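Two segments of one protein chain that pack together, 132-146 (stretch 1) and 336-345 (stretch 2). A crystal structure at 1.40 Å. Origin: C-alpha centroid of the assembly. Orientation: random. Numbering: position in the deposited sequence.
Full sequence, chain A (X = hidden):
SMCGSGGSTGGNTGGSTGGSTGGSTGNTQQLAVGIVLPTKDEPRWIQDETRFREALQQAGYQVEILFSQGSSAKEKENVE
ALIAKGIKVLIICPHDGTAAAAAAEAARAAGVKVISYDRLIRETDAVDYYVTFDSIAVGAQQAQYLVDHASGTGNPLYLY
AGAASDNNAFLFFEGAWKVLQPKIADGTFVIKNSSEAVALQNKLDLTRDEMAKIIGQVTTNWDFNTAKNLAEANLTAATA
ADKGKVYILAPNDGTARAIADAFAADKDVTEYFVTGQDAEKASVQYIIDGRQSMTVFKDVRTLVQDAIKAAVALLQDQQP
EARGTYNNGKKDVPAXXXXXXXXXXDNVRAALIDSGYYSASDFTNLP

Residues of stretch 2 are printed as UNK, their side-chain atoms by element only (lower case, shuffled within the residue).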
# COMPACT_ATOMS: atom_id res chain seq x y z
N THR A 132 4.60 -5.42 8.77
CA THR A 132 4.27 -4.28 7.92
C THR A 132 5.50 -3.60 7.33
O THR A 132 6.60 -3.67 7.88
CB THR A 132 3.43 -3.25 8.73
OG1 THR A 132 2.95 -2.19 7.89
CG2 THR A 132 4.25 -2.61 9.88
N PHE A 133 5.27 -2.93 6.21
CA PHE A 133 6.20 -1.91 5.75
C PHE A 133 5.93 -0.60 6.49
O PHE A 133 4.88 -0.40 7.10
CB PHE A 133 6.07 -1.68 4.26
CG PHE A 133 6.42 -2.87 3.43
CD1 PHE A 133 7.72 -3.34 3.34
CD2 PHE A 133 5.42 -3.55 2.72
CE1 PHE A 133 8.02 -4.43 2.56
CE2 PHE A 133 5.72 -4.63 1.94
CZ PHE A 133 7.02 -5.07 1.86
N ASP A 134 6.87 0.32 6.42
CA ASP A 134 6.69 1.64 7.04
C ASP A 134 5.78 2.49 6.13
O ASP A 134 6.25 3.20 5.24
CB ASP A 134 8.04 2.32 7.21
CG ASP A 134 7.98 3.63 7.99
OD1 ASP A 134 6.90 4.24 8.11
OD2 ASP A 134 9.06 4.07 8.48
N SER A 135 4.47 2.38 6.32
CA SER A 135 3.51 3.02 5.42
C SER A 135 3.49 4.55 5.47
O SER A 135 3.25 5.20 4.44
CB SER A 135 2.09 2.51 5.66
OG SER A 135 1.99 1.13 5.34
N ILE A 136 3.74 5.12 6.64
CA ILE A 136 3.86 6.58 6.73
C ILE A 136 5.01 7.05 5.81
O ILE A 136 4.88 8.05 5.06
CB ILE A 136 4.06 7.04 8.19
CG1 ILE A 136 2.76 6.85 9.01
CG2 ILE A 136 4.55 8.49 8.29
CD1 ILE A 136 1.64 7.84 8.69
N ALA A 137 6.13 6.35 5.88
CA ALA A 137 7.28 6.67 5.06
C ALA A 137 6.96 6.51 3.57
O ALA A 137 7.45 7.28 2.77
CB ALA A 137 8.49 5.83 5.45
N VAL A 138 6.16 5.51 3.19
CA VAL A 138 5.72 5.42 1.78
C VAL A 138 5.08 6.74 1.32
O VAL A 138 5.45 7.32 0.28
CB VAL A 138 4.71 4.28 1.56
CG1 VAL A 138 4.17 4.30 0.15
CG2 VAL A 138 5.35 2.95 1.87
N GLY A 139 4.09 7.23 2.07
CA GLY A 139 3.39 8.45 1.66
C GLY A 139 4.30 9.66 1.68
O GLY A 139 4.24 10.48 0.80
N ALA A 140 5.14 9.75 2.71
CA ALA A 140 6.12 10.85 2.83
C ALA A 140 7.04 10.84 1.62
O ALA A 140 7.29 11.89 1.04
CB ALA A 140 6.91 10.75 4.12
N GLN A 141 7.52 9.67 1.23
CA GLN A 141 8.42 9.58 0.09
C GLN A 141 7.73 9.95 -1.22
O GLN A 141 8.31 10.59 -2.09
CB GLN A 141 9.03 8.20 -0.02
CG GLN A 141 10.12 7.96 1.01
CD GLN A 141 10.77 6.60 0.85
OE1 GLN A 141 10.82 6.06 -0.24
NE2 GLN A 141 11.30 6.07 1.91
N GLN A 142 6.49 9.53 -1.36
CA GLN A 142 5.73 9.92 -2.54
C GLN A 142 5.63 11.45 -2.62
O GLN A 142 5.93 12.07 -3.65
CB GLN A 142 4.34 9.28 -2.52
CG GLN A 142 4.36 7.79 -2.70
CD GLN A 142 3.03 7.16 -2.49
OE1 GLN A 142 2.20 7.68 -1.76
NE2 GLN A 142 2.81 6.03 -3.13
N ALA A 143 5.17 12.04 -1.53
CA ALA A 143 5.03 13.50 -1.52
C ALA A 143 6.35 14.24 -1.68
O ALA A 143 6.43 15.26 -2.38
CB ALA A 143 4.34 13.94 -0.24
N GLN A 144 7.39 13.74 -1.02
CA GLN A 144 8.70 14.38 -1.06
C GLN A 144 9.24 14.42 -2.49
O GLN A 144 9.82 15.41 -2.91
CB GLN A 144 9.67 13.71 -0.08
CG GLN A 144 10.93 14.52 0.13
CD GLN A 144 10.64 15.82 0.84
OE1 GLN A 144 10.08 15.83 1.93
NE2 GLN A 144 10.99 16.93 0.20
N TYR A 145 9.00 13.36 -3.26
CA TYR A 145 9.40 13.32 -4.66
C TYR A 145 8.74 14.47 -5.43
O TYR A 145 9.40 15.20 -6.18
CB TYR A 145 9.08 11.97 -5.32
CG TYR A 145 9.51 11.97 -6.76
CD1 TYR A 145 8.66 12.48 -7.75
CD2 TYR A 145 10.77 11.53 -7.13
CE1 TYR A 145 9.05 12.54 -9.07
CE2 TYR A 145 11.18 11.58 -8.46
CZ TYR A 145 10.32 12.08 -9.41
OH TYR A 145 10.72 12.14 -10.71
N LEU A 146 7.45 14.69 -5.19
CA LEU A 146 6.73 15.75 -5.86
C LEU A 146 7.30 17.10 -5.48
O LEU A 146 7.58 17.96 -6.33
CB LEU A 146 5.24 15.68 -5.56
CG LEU A 146 4.55 14.42 -6.09
CD1 LEU A 146 3.11 14.39 -5.63
CD2 LEU A 146 4.58 14.24 -7.61
N UNK A 336 6.43 -5.51 13.42
CA UNK A 336 7.66 -6.05 12.83
C UNK A 336 7.70 -5.29 11.49
O UNK A 336 7.09 -5.70 10.51
c UNK A 336 8.83 -8.11 11.97
c UNK A 336 7.34 -8.28 13.99
c UNK A 336 7.57 -7.58 12.64
c UNK A 336 7.00 -9.76 13.96
N UNK A 337 8.40 -4.17 11.49
CA UNK A 337 8.35 -3.20 10.40
C UNK A 337 9.61 -3.25 9.57
O UNK A 337 10.71 -3.35 10.11
n UNK A 337 9.28 1.19 10.71
c UNK A 337 7.99 -0.70 9.92
o UNK A 337 7.05 1.34 10.81
c UNK A 337 8.07 0.71 10.51
c UNK A 337 8.16 -1.79 10.97
N UNK A 338 9.40 -3.10 8.26
CA UNK A 338 10.42 -3.17 7.21
C UNK A 338 10.45 -1.85 6.45
O UNK A 338 9.40 -1.22 6.30
o UNK A 338 10.68 -5.49 6.69
c UNK A 338 10.08 -4.33 6.22
N UNK A 339 11.65 -1.40 6.00
CA UNK A 339 11.69 -0.11 5.34
C UNK A 339 11.28 -0.12 3.88
O UNK A 339 11.12 -1.18 3.24
c UNK A 339 13.91 -0.95 5.53
c UNK A 339 13.16 0.30 5.45
c UNK A 339 13.01 -1.87 6.32
N UNK A 340 11.14 1.09 3.36
CA UNK A 340 10.72 1.30 1.98
C UNK A 340 11.67 2.28 1.28
O UNK A 340 12.28 3.14 1.94
c UNK A 340 8.34 0.78 2.61
c UNK A 340 9.24 1.77 1.89
c UNK A 340 9.06 3.19 2.42
N UNK A 341 11.80 2.14 -0.04
CA UNK A 341 12.84 2.86 -0.79
C UNK A 341 12.28 3.46 -2.05
O UNK A 341 11.59 2.80 -2.82
c UNK A 341 14.00 1.89 -1.16
c UNK A 341 15.05 2.54 -2.05
c UNK A 341 14.64 1.38 0.11
N UNK A 342 12.59 4.73 -2.28
CA UNK A 342 12.17 5.35 -3.51
C UNK A 342 13.00 4.89 -4.71
O UNK A 342 14.22 4.93 -4.70
c UNK A 342 12.07 7.52 -4.80
c UNK A 342 12.25 6.87 -3.42
o UNK A 342 11.22 7.33 -2.55
N UNK A 343 12.28 4.46 -5.74
CA UNK A 343 12.90 4.01 -6.98
C UNK A 343 12.50 4.90 -8.15
O UNK A 343 11.31 5.11 -8.43
c UNK A 343 13.20 1.71 -6.13
c UNK A 343 13.13 2.13 -8.62
c UNK A 343 12.59 2.53 -7.26
N UNK A 344 13.53 5.39 -8.83
CA UNK A 344 13.38 6.17 -10.04
C UNK A 344 14.30 5.55 -11.08
O UNK A 344 14.96 4.55 -10.81
o UNK A 344 15.27 7.61 -9.51
c UNK A 344 13.10 8.20 -8.63
c UNK A 344 13.86 7.61 -9.79
N UNK A 345 14.38 6.15 -12.25
CA UNK A 345 15.35 5.69 -13.26
C UNK A 345 16.78 5.61 -12.75
O UNK A 345 17.56 4.75 -13.17
n UNK A 345 14.26 9.37 -18.37
c UNK A 345 13.63 8.22 -18.52
n UNK A 345 13.56 7.39 -17.49
c UNK A 345 14.18 6.48 -15.31
n UNK A 345 13.08 7.90 -19.68
c UNK A 345 14.14 7.69 -16.20
c UNK A 345 15.36 6.63 -14.42
O HOH W 1 11.00 10.10 -2.31

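Position 336 carries four carbons, forked at the first with one arm two carbons long. The side chain's end leads away from stretch 1, and the backbone does the work: Thr-132 N donates to O of 336 at 3.1 Å, nearly straight. The fork and the long arm make it Ile-336.

Position 337 has three carbons, the third bearing one oxygen and one nitrogen, an amide; its first carbon lies beside the methyl of Thr-132, and the amide nitrogen comes near the carboxylate of Asp-134. This is Gln-337. It pairs with Thr-132 in a parallel bridge, side chains on the same face, with Thr-132 CG2 4.1 Å from Gln-337 CB. Gln-337 CA also makes a CA-H...O contact with Thr-132 O at 3.1 Å.

Position 338 holds one carbon and then one oxygen, the carbon lying against the ring of Phe-133: the pattern of Ser-338. Bridged to Phe-133, it shares that residue's face of the sheet, its CB 3.9 Å from Phe-133 CD1. Its backbone bonds twice: Ser-338 N to Thr-132 O at 2.9 Å, and Asp-134 N to Ser-338 O at 3.0 Å.

At 339 three carbons close a ring onto the backbone nitrogen, and CB points away from stretch 1, so this is Pro-339.

Position 340 has one carbon carrying two more, and its carbons pack against Phe-133, Ala-137 and Val-138; this is Val-340. It buries the most area of any residue here. Val-340 CG1 lies 3.7 Å from Phe-133 CB, and Val-340 CG2 lies 3.8 Å from Val-138 CG2 and 4.1 Å from Ala-137 CB.

Position 341 repeats the three-carbon fork but points away, adding little to the contact; it is Val-341.

At 342 one carbon carries an oxygen and a carbon, and the oxygen reaches the amide of Gln-141; this is Thr-342. Its hydroxyl OG1 donates to Gln-141 OE1 at 2.7 Å and accepts from a water that also donates to Gln-141 O.

Position 343 is another three-carbon fork, facing away without contact: Val-343.

Position 344 again has a carbon bearing one oxygen and one carbon, the latter against the ring of Tyr-145. This is Thr-344; its CG2 sits 3.9 Å from Tyr-145 CE2.

Position 345 runs through three carbons and a nitrogen to a carbon carrying two more nitrogens: Arg-345, out of reach.

Parallel backbone pairing fixes the register, then Asp-134 caps the helix, its OD1 accepting from Ala-137 N at 3.2 Å. The helix runs 20° from the second strand's direction, and from 340 to 344 the CA-to-CB bonds alternate toward stretch 1 and away. Gln-141 grips stretch 2 with both ends of its amide, NE2 donating to Val-340 O at 3.1 Å while OE1 takes the Thr-342 hydroxyl.

Stretch 2 336-345: IQSPVVTVTR
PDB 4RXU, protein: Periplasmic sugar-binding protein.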